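Local atomic coordinates of serine-pyruvate aminotransferase (AgxT) (PDB entry 3ZRP), a protein that binds pyridoxal 5'-phosphate and probably uses it to transfer amino groups between serine and pyruvate, and perhaps between alanine and glyoxylate. Residues L227-G232 / K237-A242; E288-R293 / F333-I338; V323-G328 / S354-T359. One frame throughout, in Å; residues are numbered along the deposited sequence. Where two conformers were deposited one is given.

Interaction 1 of 3, residues L227-G232 / K237-A242; sequences LPVMRG and KAAYFA. With PLP (pyridoxal-5'-phosphate), chain D.
Val229, on the helix 223-234 of a class-V, fold-type I aminotransferase, meets Ala239 and Phe241 of the loop that carries Tyr240 to the cofactor phosphate. The chain leaves the helix and doubles back along its flank, bringing the CA atoms of Val229 and Ala239 to 5.1 Å. The CB of Ala239 points at the helix and rests 4.0 Å from Val229 CA. Val229 does most of the touching with CG2. With CG1 anti to the backbone N (chi1 -175°), Val229 CG2 falls beside that N and abuts the loop, 4.0 Å from Phe241 CB. The two side chains cross at about a right angle; Phe241 presents its CB to the valine and its ring leads away, to pack edge-to-face with Trp226. Where the chain turns out of the helix, Lys237 N donates to Gly232 O over 3.0 Å; the bond is nearly straight (163° at the hydrogen), although the donor stands 53° above the carbonyl plane. Between these two anchor points a water bridges Val229 O and Lys237 O, at 2.9 and 2.8 Å.

Tyr240 points the other way, its CB directed away from the helix, and its hydroxyl reaches the pyridoxal 5'-phosphate held largely by the second subunit, whose Gly63, Thr64 and Gln188 also bond to it. Thr243 OG1 of the same loop also hydrogen-bonds to the cofactor, and Arg91 of the second subunit bonds Phe241 O. The phosphate meets the phenol at the ring edge and in its plane: Tyr240 OH donates to PLP O1P over 2.7 Å.

Interaction 2 of 3, residues E288-R293 / F333-I338; sequences EIVARR and FKYFRI
Val290 and Arg292 approach Phe333 from two directions, packing the loop 288-293 beside the three-stranded antiparallel sheet in the small C-terminal domain of this fold-type I enzyme. The apolar contacts divide between the valine branches. CG1 of Val290 lies over the face of the Phe333 ring, 3.8 Å from its centroid and 9° off the normal, a CH-pi contact. Val290 CG2 meets the Tyr335 ring obliquely, 3.5 Å from its CD2. Tyr335 CG lies between backbone N and carbonyl carbon (chi1 73°), which sets the ring beside this methyl; its hydroxyl is bonded to Ser139 O.

The charged contact is a guanidinium face against a ring edge: Phe333 CE1 sits over the centre of the Arg292 group, 4.0 Å from CZ, with the two planes 64° apart.

Polar bonds within 288-293 fix that guanidinium. Arg292 NH2 forms a salt bridge to Glu288 OE2 at 3.0 Å and donates to Ile289 O at 2.8 Å, both partners close to the guanidinium plane, while NE donates to Val290 O at 2.8 Å.

Glu288, a calcium ligand observed for this protein but without the metal here, also pairs with Lys307. Oxygens thus use N-H groups in or near the plane, and one face is left to meet the apolar ring edge.

Interaction 3 of 3, residues V323-G328 / S354-T359; sequences VEFAPG and SVIERT
Val323 and Val355 mark the closest backbone approach, their CA atoms 7.1 Å apart, where an extended segment passes a helix in the small, mixed alpha/beta C-terminal part of this fold-type I enzyme. The first segment runs into strand 326-327, an outer strand of the three-stranded antiparallel sheet; the second is a piece of helix 346-363. At such a separation the backbones do not touch, and side chains make the whole contact. Because residues 323-325 are extended, alternate residues face the same way: Val323 and Phe325 direct their CB atoms at the helix. Glu324, between them and poorly ordered, lies near Thr29 of the second subunit.

Two apolar pairs result. Val323 and Val355 cross obliquely and meet methyl to methyl, CG2 to CG2 at 3.8 Å. In both valines CG1 is anti to the backbone N (chi1 -175° and 175°), which leaves CG2 beside that N and facing its counterpart. Two residues on in the first segment and one in the helix, the far corner of the Phe325 ring meets Ile356: CZ is 3.7 Å from CD1, and CE2 is 3.8 Å from CG1. The isoleucine CB does not aim at the partner, but its CG1-CD1 arm swings over to reach the ring. Val323 CG1 lies 3.6 Å above one face of the same ring, near the rim, so the phenylalanine is packed from its own segment as well.

Phe336 and Ile338 of the neighbouring strand 335-339 add to this core, both touching Ile356, and Leu315 and Thr318 of helix 311-319 also pack on Phe325. Within the helix, Val355 O accepts two bonds from opposite faces of its plane: Thr359 N at 3.0 Å and Thr359 OG1 at 2.6 Å.

Interactions 2 and 3 adjoin, with centres about 13 Å apart, and share the three-stranded sheet: Arg337 N lies 2.7 Å from Ala326 O, a probable hydrogen bond between neighbouring strands, and Arg337 NE lies 2.8 Å from Pro327 O. Their segments alternate along the chain, and between them they join the 288-293 loop, the sheet and helix 346-363. Interaction 1 lies on the opposite side of the chain's centre, with its centre about 43 Å from that of interaction 2. It touches the cofactor held mainly by the second subunit. Interaction 2 comes near a different cofactor copy, with the Tyr335 side chain about 11 Å from it and about 8 Å from that of Thr138, which binds pyridoxal 5'-phosphate.

Interaction 1 of 3, residues L227-G232 / K237-A242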
loop_
_atom_site.group_PDB
_atom_site.type_symbol
_atom_site.label_atom_id
_atom_site.label_comp_id
_atom_site.label_asym_id
_atom_site.label_seq_id
_atom_site.Cartn_x
_atom_site.Cartn_y
_atom_site.Cartn_z
ATOM N N LEU A 227 -14.283 5.102 2.600
ATOM C CA LEU A 227 -15.309 5.221 3.662
ATOM C C LEU A 227 -16.355 4.086 3.679
ATOM O O LEU A 227 -16.647 3.559 4.758
ATOM C CB LEU A 227 -16.011 6.583 3.614
ATOM C CG LEU A 227 -15.909 7.599 4.741
ATOM C CD1 LEU A 227 -16.884 8.762 4.473
ATOM C CD2 LEU A 227 -16.205 6.959 6.085
ATOM N N PRO A 228 -16.912 3.701 2.509
ATOM C CA PRO A 228 -17.868 2.589 2.502
ATOM C C PRO A 228 -17.243 1.281 2.996
ATOM O O PRO A 228 -17.922 0.486 3.650
ATOM C CB PRO A 228 -18.275 2.471 1.020
ATOM C CG PRO A 228 -18.005 3.810 0.433
ATOM C CD PRO A 228 -16.792 4.313 1.168
ATOM N N VAL A 229 -15.959 1.058 2.712
ATOM C CA VAL A 229 -15.278 -0.133 3.224
ATOM C C VAL A 229 -15.156 -0.102 4.747
ATOM O O VAL A 229 -15.371 -1.134 5.400
ATOM C CB VAL A 229 -13.879 -0.372 2.539
ATOM C CG1 VAL A 229 -13.254 -1.686 3.012
ATOM C CG2 VAL A 229 -14.027 -0.382 1.028
ATOM N N MET A 230 -14.866 1.073 5.310
ATOM C CA MET A 230 -14.673 1.238 6.770
ATOM C C MET A 230 -15.982 1.149 7.551
ATOM O O MET A 230 -16.061 0.422 8.553
ATOM C CB MET A 230 -13.955 2.559 7.102
ATOM C CG MET A 230 -12.633 2.757 6.314
ATOM S SD MET A 230 -11.400 1.469 6.625
ATOM C CE MET A 230 -10.924 1.043 4.942
ATOM N N ARG A 231 -16.981 1.899 7.090
ATOM C CA ARG A 231 -18.341 1.814 7.633
ATOM C C ARG A 231 -18.882 0.398 7.513
ATOM O O ARG A 231 -19.429 -0.157 8.484
ATOM C CB ARG A 231 -19.253 2.812 6.919
ATOM C CG ARG A 231 -19.103 4.229 7.438
ATOM C CD ARG A 231 -19.684 5.229 6.469
ATOM N NE ARG A 231 -19.754 6.556 7.071
ATOM C CZ ARG A 231 -20.004 7.674 6.404
ATOM N NH1 ARG A 231 -20.200 7.644 5.091
ATOM N NH2 ARG A 231 -20.035 8.829 7.054
ATOM N N GLY A 232 -18.726 -0.201 6.335
ATOM C CA GLY A 232 -19.094 -1.595 6.123
ATOM C C GLY A 232 -18.515 -2.507 7.191
ATOM O O GLY A 232 -19.270 -3.195 7.881
ATOM N N LYS A 237 -19.907 -6.069 7.462
ATOM C CA LYS A 237 -20.175 -6.247 6.037
ATOM C C LYS A 237 -18.917 -6.070 5.172
ATOM O O LYS A 237 -18.100 -5.179 5.417
ATOM C CB LYS A 237 -21.247 -5.256 5.577
ATOM C CG LYS A 237 -22.637 -5.476 6.194
ATOM C CD LYS A 237 -23.506 -4.217 6.032
ATOM C CE LYS A 237 -24.983 -4.479 6.315
ATOM N NZ LYS A 237 -25.249 -4.809 7.739
ATOM N N ALA A 238 -18.764 -6.921 4.165
ATOM C CA ALA A 238 -17.672 -6.785 3.200
ATOM C C ALA A 238 -18.056 -5.747 2.153
ATOM O O ALA A 238 -19.237 -5.618 1.789
ATOM C CB ALA A 238 -17.366 -8.123 2.538
ATOM N N ALA A 239 -17.066 -4.996 1.683
ATOM C CA ALA A 239 -17.252 -4.039 0.589
ATOM C C ALA A 239 -15.972 -4.005 -0.241
ATOM O O ALA A 239 -14.912 -4.416 0.241
ATOM C CB ALA A 239 -17.569 -2.671 1.129
ATOM N N TYR A 240 -16.059 -3.522 -1.476
ATOM C CA TYR A 240 -14.851 -3.448 -2.318
ATOM C C TYR A 240 -14.677 -2.064 -2.925
ATOM O O TYR A 240 -15.563 -1.565 -3.638
ATOM C CB TYR A 240 -14.901 -4.501 -3.411
ATOM C CG TYR A 240 -13.725 -4.377 -4.375
ATOM C CD1 TYR A 240 -12.446 -4.762 -3.991
ATOM C CD2 TYR A 240 -13.904 -3.811 -5.634
ATOM C CE1 TYR A 240 -11.362 -4.623 -4.872
ATOM C CE2 TYR A 240 -12.849 -3.676 -6.516
ATOM C CZ TYR A 240 -11.585 -4.077 -6.123
ATOM O OH TYR A 240 -10.529 -3.899 -6.997
ATOM N N PHE A 241 -13.540 -1.428 -2.641
ATOM C CA PHE A 241 -13.173 -0.270 -3.430
ATOM C C PHE A 241 -11.954 -0.699 -4.238
ATOM O O PHE A 241 -11.994 -0.751 -5.467
ATOM C CB PHE A 241 -12.811 0.950 -2.571
ATOM C CG PHE A 241 -12.047 2.011 -3.354
ATOM C CD1 PHE A 241 -12.552 2.493 -4.578
ATOM C CD2 PHE A 241 -10.803 2.469 -2.914
ATOM C CE1 PHE A 241 -11.841 3.451 -5.329
ATOM C CE2 PHE A 241 -10.087 3.432 -3.667
ATOM C CZ PHE A 241 -10.596 3.904 -4.868
ATOM N N ALA A 242 -10.877 -0.992 -3.516
ATOM C CA ALA A 242 -9.661 -1.516 -4.142
ATOM C C ALA A 242 -9.088 -2.532 -3.161
ATOM O O ALA A 242 -9.337 -2.440 -1.961
ATOM C CB ALA A 242 -8.684 -0.384 -4.367
HETATM N N1 PLP D . -7.817 -4.451 -12.946
HETATM C C2 PLP D . -8.291 -5.740 -12.978
HETATM C C2A PLP D . -8.433 -6.415 -14.322
HETATM C C3 PLP D . -8.620 -6.411 -11.783
HETATM O O3 PLP D . -9.031 -7.589 -11.822
HETATM C C4 PLP D . -8.456 -5.769 -10.543
HETATM C C4A PLP D . -8.794 -6.548 -9.262
HETATM C C5 PLP D . -7.982 -4.444 -10.550
HETATM C C6 PLP D . -7.647 -3.790 -11.741
HETATM C C5A PLP D . -7.775 -3.657 -9.292
HETATM O O4P PLP D . -6.670 -4.121 -8.488
HETATM P P PLP D . -6.601 -3.775 -6.940
HETATM O O1P PLP D . -7.905 -4.235 -6.375
HETATM O O2P PLP D . -5.403 -4.526 -6.510
HETATM O O3P PLP D . -6.520 -2.293 -6.873
HETATM O O HOH W 1 -15.645 -3.988 4.756
#

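Interaction 2 of 3, residues E288-R293 / F333-I338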
loop_
_atom_site.group_PDB
_atom_site.type_symbol
_atom_site.label_atom_id
_atom_site.label_comp_id
_atom_site.label_asym_id
_atom_site.label_seq_id
_atom_site.Cartn_x
_atom_site.Cartn_y
_atom_site.Cartn_z
ATOM N N GLU A 288 25.674 15.489 23.305
ATOM C CA GLU A 288 24.664 16.523 23.087
ATOM C C GLU A 288 23.500 15.992 22.240
ATOM O O GLU A 288 23.716 15.324 21.235
ATOM C CB GLU A 288 25.300 17.722 22.379
ATOM C CG GLU A 288 24.443 18.987 22.346
ATOM C CD GLU A 288 25.112 20.145 21.595
ATOM O OE1 GLU A 288 26.344 20.092 21.379
ATOM O OE2 GLU A 288 24.405 21.111 21.231
ATOM N N ILE A 289 22.278 16.315 22.662
ATOM C CA ILE A 289 21.062 15.920 21.940
ATOM C C ILE A 289 20.734 16.952 20.837
ATOM O O ILE A 289 20.962 18.157 21.011
ATOM C CB ILE A 289 19.904 15.714 22.940
ATOM C CG1 ILE A 289 20.229 14.521 23.868
ATOM C CG2 ILE A 289 18.575 15.491 22.226
ATOM C CD1 ILE A 289 19.262 14.352 25.056
ATOM N N VAL A 290 20.227 16.485 19.694
ATOM C CA VAL A 290 19.887 17.386 18.574
ATOM C C VAL A 290 18.765 18.371 18.954
ATOM O O VAL A 290 18.904 19.584 18.735
ATOM C CB VAL A 290 19.509 16.602 17.297
ATOM C CG1 VAL A 290 18.844 17.519 16.259
ATOM C CG2 VAL A 290 20.745 15.978 16.702
ATOM N N ALA A 291 17.670 17.861 19.518
ATOM C CA ALA A 291 16.574 18.702 19.967
ATOM C C ALA A 291 17.099 19.832 20.851
ATOM O O ALA A 291 17.749 19.573 21.868
ATOM C CB ALA A 291 15.532 17.894 20.722
ATOM N N ARG A 292 16.801 21.072 20.464
ATOM C CA ARG A 292 17.324 22.253 21.158
ATOM C C ARG A 292 16.685 22.504 22.505
ATOM O O ARG A 292 17.337 22.978 23.431
ATOM C CB ARG A 292 17.200 23.507 20.282
ATOM C CG ARG A 292 17.824 23.402 18.900
ATOM C CD ARG A 292 19.365 23.425 18.899
ATOM N NE ARG A 292 19.933 22.149 19.335
ATOM C CZ ARG A 292 21.189 21.971 19.738
ATOM N NH1 ARG A 292 22.049 22.990 19.767
ATOM N NH2 ARG A 292 21.590 20.762 20.116
ATOM N N ARG A 293 15.405 22.201 22.609
ATOM C CA ARG A 293 14.614 22.537 23.778
ATOM C C ARG A 293 14.123 21.276 24.511
ATOM O O ARG A 293 13.329 20.499 23.960
ATOM C CB ARG A 293 13.421 23.386 23.336
ATOM C CG ARG A 293 13.767 24.710 22.701
ATOM C CD ARG A 293 13.818 25.807 23.733
ATOM N NE ARG A 293 14.072 27.099 23.106
ATOM C CZ ARG A 293 13.371 28.205 23.335
ATOM N NH1 ARG A 293 12.365 28.204 24.203
ATOM N NH2 ARG A 293 13.690 29.320 22.698
ATOM N N PHE A 333 23.168 19.514 11.336
ATOM C CA PHE A 333 23.747 18.680 12.398
ATOM C C PHE A 333 24.557 17.515 11.844
ATOM O O PHE A 333 24.289 17.020 10.741
ATOM C CB PHE A 333 22.646 18.120 13.306
ATOM C CG PHE A 333 21.863 19.153 14.042
ATOM C CD1 PHE A 333 22.321 19.658 15.254
ATOM C CD2 PHE A 333 20.641 19.599 13.549
ATOM C CE1 PHE A 333 21.596 20.619 15.952
ATOM C CE2 PHE A 333 19.889 20.558 14.233
ATOM C CZ PHE A 333 20.366 21.068 15.448
ATOM N N LYS A 334 25.564 17.099 12.611
ATOM C CA LYS A 334 26.292 15.856 12.360
ATOM C C LYS A 334 25.881 14.910 13.487
ATOM O O LYS A 334 26.216 15.134 14.657
ATOM C CB LYS A 334 27.809 16.090 12.343
ATOM C CG LYS A 334 28.626 14.913 11.849
ATOM C CD LYS A 334 30.103 15.281 11.782
ATOM C CE LYS A 334 31.000 14.049 11.735
ATOM N NZ LYS A 334 32.322 14.284 12.389
ATOM N N TYR A 335 25.119 13.873 13.141
ATOM C CA TYR A 335 24.450 13.059 14.151
ATOM C C TYR A 335 23.968 11.703 13.650
ATOM O O TYR A 335 23.959 11.437 12.441
ATOM C CB TYR A 335 23.272 13.848 14.772
ATOM C CG TYR A 335 22.036 14.016 13.878
ATOM C CD1 TYR A 335 22.107 14.695 12.671
ATOM C CD2 TYR A 335 20.786 13.505 14.280
ATOM C CE1 TYR A 335 20.967 14.872 11.856
ATOM C CE2 TYR A 335 19.639 13.680 13.488
ATOM C CZ TYR A 335 19.741 14.361 12.278
ATOM O OH TYR A 335 18.633 14.508 11.483
ATOM N N PHE A 336 23.580 10.847 14.594
ATOM C CA PHE A 336 22.796 9.652 14.290
ATOM C C PHE A 336 21.560 9.669 15.175
ATOM O O PHE A 336 21.473 10.448 16.114
ATOM C CB PHE A 336 23.627 8.347 14.444
ATOM C CG PHE A 336 23.971 7.995 15.871
ATOM C CD1 PHE A 336 25.086 8.553 16.492
ATOM C CD2 PHE A 336 23.178 7.108 16.598
ATOM C CE1 PHE A 336 25.413 8.245 17.818
ATOM C CE2 PHE A 336 23.493 6.790 17.932
ATOM C CZ PHE A 336 24.619 7.362 18.539
ATOM N N ARG A 337 20.587 8.825 14.872
ATOM C CA ARG A 337 19.359 8.796 15.644
ATOM C C ARG A 337 19.122 7.463 16.316
ATOM O O ARG A 337 19.400 6.401 15.749
ATOM C CB ARG A 337 18.168 9.108 14.747
ATOM C CG ARG A 337 18.114 10.560 14.292
ATOM C CD ARG A 337 16.945 10.744 13.317
ATOM N NE ARG A 337 17.229 10.102 12.035
ATOM C CZ ARG A 337 16.324 9.849 11.090
ATOM N NH1 ARG A 337 15.048 10.170 11.268
ATOM N NH2 ARG A 337 16.691 9.293 9.934
ATOM N N ILE A 338 18.563 7.533 17.519
ATOM C CA ILE A 338 18.095 6.360 18.222
ATOM C C ILE A 338 16.581 6.327 18.141
ATOM O O ILE A 338 15.914 7.254 18.574
ATOM C CB ILE A 338 18.530 6.362 19.724
ATOM C CG1 ILE A 338 20.036 6.605 19.875
ATOM C CG2 ILE A 338 18.138 5.040 20.399
ATOM C CD1 ILE A 338 20.453 6.886 21.339
#

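Interaction 3 of 3, residues V323-G328 / S354-T359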
loop_
_atom_site.group_PDB
_atom_site.type_symbol
_atom_site.label_atom_id
_atom_site.label_comp_id
_atom_site.label_asym_id
_atom_site.label_seq_id
_atom_site.Cartn_x
_atom_site.Cartn_y
_atom_site.Cartn_z
ATOM N N VAL A 323 23.253 -3.661 18.014
ATOM C CA VAL A 323 22.106 -2.748 17.773
ATOM C C VAL A 323 22.226 -2.012 16.428
ATOM O O VAL A 323 23.314 -1.571 16.052
ATOM C CB VAL A 323 21.947 -1.670 18.911
ATOM C CG1 VAL A 323 20.695 -0.810 18.711
ATOM C CG2 VAL A 323 21.902 -2.308 20.278
ATOM N N GLU A 324 21.108 -1.874 15.714
ATOM C CA GLU A 324 21.039 -1.003 14.531
ATOM C C GLU A 324 20.295 0.304 14.846
ATOM O O GLU A 324 19.158 0.274 15.299
ATOM C CB GLU A 324 20.371 -1.728 13.357
ATOM C CG GLU A 324 20.366 -0.933 12.048
ATOM C CD GLU A 324 19.943 -1.761 10.850
ATOM O OE1 GLU A 324 20.137 -2.995 10.863
ATOM O OE2 GLU A 324 19.416 -1.177 9.882
ATOM N N PHE A 325 20.951 1.441 14.611
ATOM C CA PHE A 325 20.348 2.774 14.789
ATOM C C PHE A 325 19.948 3.350 13.416
ATOM O O PHE A 325 19.927 2.613 12.438
ATOM C CB PHE A 325 21.348 3.683 15.501
ATOM C CG PHE A 325 21.707 3.229 16.896
ATOM C CD1 PHE A 325 20.742 3.206 17.912
ATOM C CD2 PHE A 325 23.011 2.849 17.209
ATOM C CE1 PHE A 325 21.067 2.801 19.199
ATOM C CE2 PHE A 325 23.340 2.449 18.498
ATOM C CZ PHE A 325 22.375 2.421 19.491
ATOM N N ALA A 326 19.624 4.642 13.341
ATOM C CA ALA A 326 19.331 5.301 12.064
ATOM C C ALA A 326 20.272 6.478 11.789
ATOM O O ALA A 326 20.763 7.111 12.732
ATOM C CB ALA A 326 17.836 5.741 11.978
ATOM N N PRO A 327 20.541 6.777 10.500
ATOM C CA PRO A 327 21.401 7.918 10.199
ATOM C C PRO A 327 20.706 9.256 10.448
ATOM O O PRO A 327 19.488 9.305 10.547
ATOM C CB PRO A 327 21.714 7.749 8.705
ATOM C CG PRO A 327 20.574 6.984 8.165
ATOM C CD PRO A 327 20.059 6.109 9.274
ATOM N N GLY A 328 21.495 10.313 10.570
ATOM C CA GLY A 328 20.982 11.669 10.715
ATOM C C GLY A 328 20.747 12.300 9.358
ATOM O O GLY A 328 21.532 12.093 8.439
ATOM N N SER A 354 25.190 0.983 26.269
ATOM C CA SER A 354 26.372 0.123 26.295
ATOM C C SER A 354 27.037 0.103 24.930
ATOM O O SER A 354 28.248 0.318 24.813
ATOM C CB SER A 354 26.010 -1.301 26.712
ATOM O OG SER A 354 27.157 -2.128 26.682
ATOM N N VAL A 355 26.235 -0.147 23.899
ATOM C CA VAL A 355 26.729 -0.233 22.519
ATOM C C VAL A 355 27.259 1.117 22.057
ATOM O O VAL A 355 28.289 1.192 21.381
ATOM C CB VAL A 355 25.642 -0.778 21.552
ATOM C CG1 VAL A 355 26.105 -0.758 20.121
ATOM C CG2 VAL A 355 25.273 -2.201 21.935
ATOM N N ILE A 356 26.562 2.189 22.423
ATOM C CA ILE A 356 27.032 3.521 22.050
ATOM C C ILE A 356 28.412 3.800 22.684
ATOM O O ILE A 356 29.332 4.276 22.003
ATOM C CB ILE A 356 25.983 4.609 22.345
ATOM C CG1 ILE A 356 24.846 4.506 21.311
ATOM C CG2 ILE A 356 26.615 6.003 22.270
ATOM C CD1 ILE A 356 23.526 5.091 21.782
ATOM N N GLU A 357 28.549 3.470 23.965
ATOM C CA GLU A 357 29.820 3.681 24.667
ATOM C C GLU A 357 30.989 2.969 23.980
ATOM O O GLU A 357 31.980 3.614 23.627
ATOM C CB GLU A 357 29.715 3.305 26.148
ATOM C CG GLU A 357 30.943 3.694 26.956
ATOM C CD GLU A 357 30.687 3.770 28.446
ATOM O OE1 GLU A 357 29.544 4.041 28.876
ATOM O OE2 GLU A 357 31.657 3.566 29.204
ATOM N N ARG A 358 30.861 1.662 23.745
ATOM C CA ARG A 358 31.987 0.914 23.170
ATOM C C ARG A 358 32.264 1.210 21.693
ATOM O O ARG A 358 33.402 1.069 21.219
ATOM C CB ARG A 358 31.912 -0.589 23.473
ATOM C CG ARG A 358 30.648 -1.295 23.104
ATOM C CD ARG A 358 30.574 -2.574 23.906
ATOM N NE ARG A 358 29.766 -3.591 23.245
ATOM C CZ ARG A 358 28.602 -4.046 23.695
ATOM N NH1 ARG A 358 28.093 -3.583 24.825
ATOM N NH2 ARG A 358 27.956 -4.983 23.010
ATOM N N THR A 359 31.244 1.666 20.975
ATOM C CA THR A 359 31.437 2.051 19.589
ATOM C C THR A 359 32.181 3.401 19.497
ATOM O O THR A 359 33.117 3.551 18.697
ATOM C CB THR A 359 30.102 2.070 18.824
ATOM O OG1 THR A 359 29.425 0.828 19.031
ATOM C CG2 THR A 359 30.324 2.278 17.334
#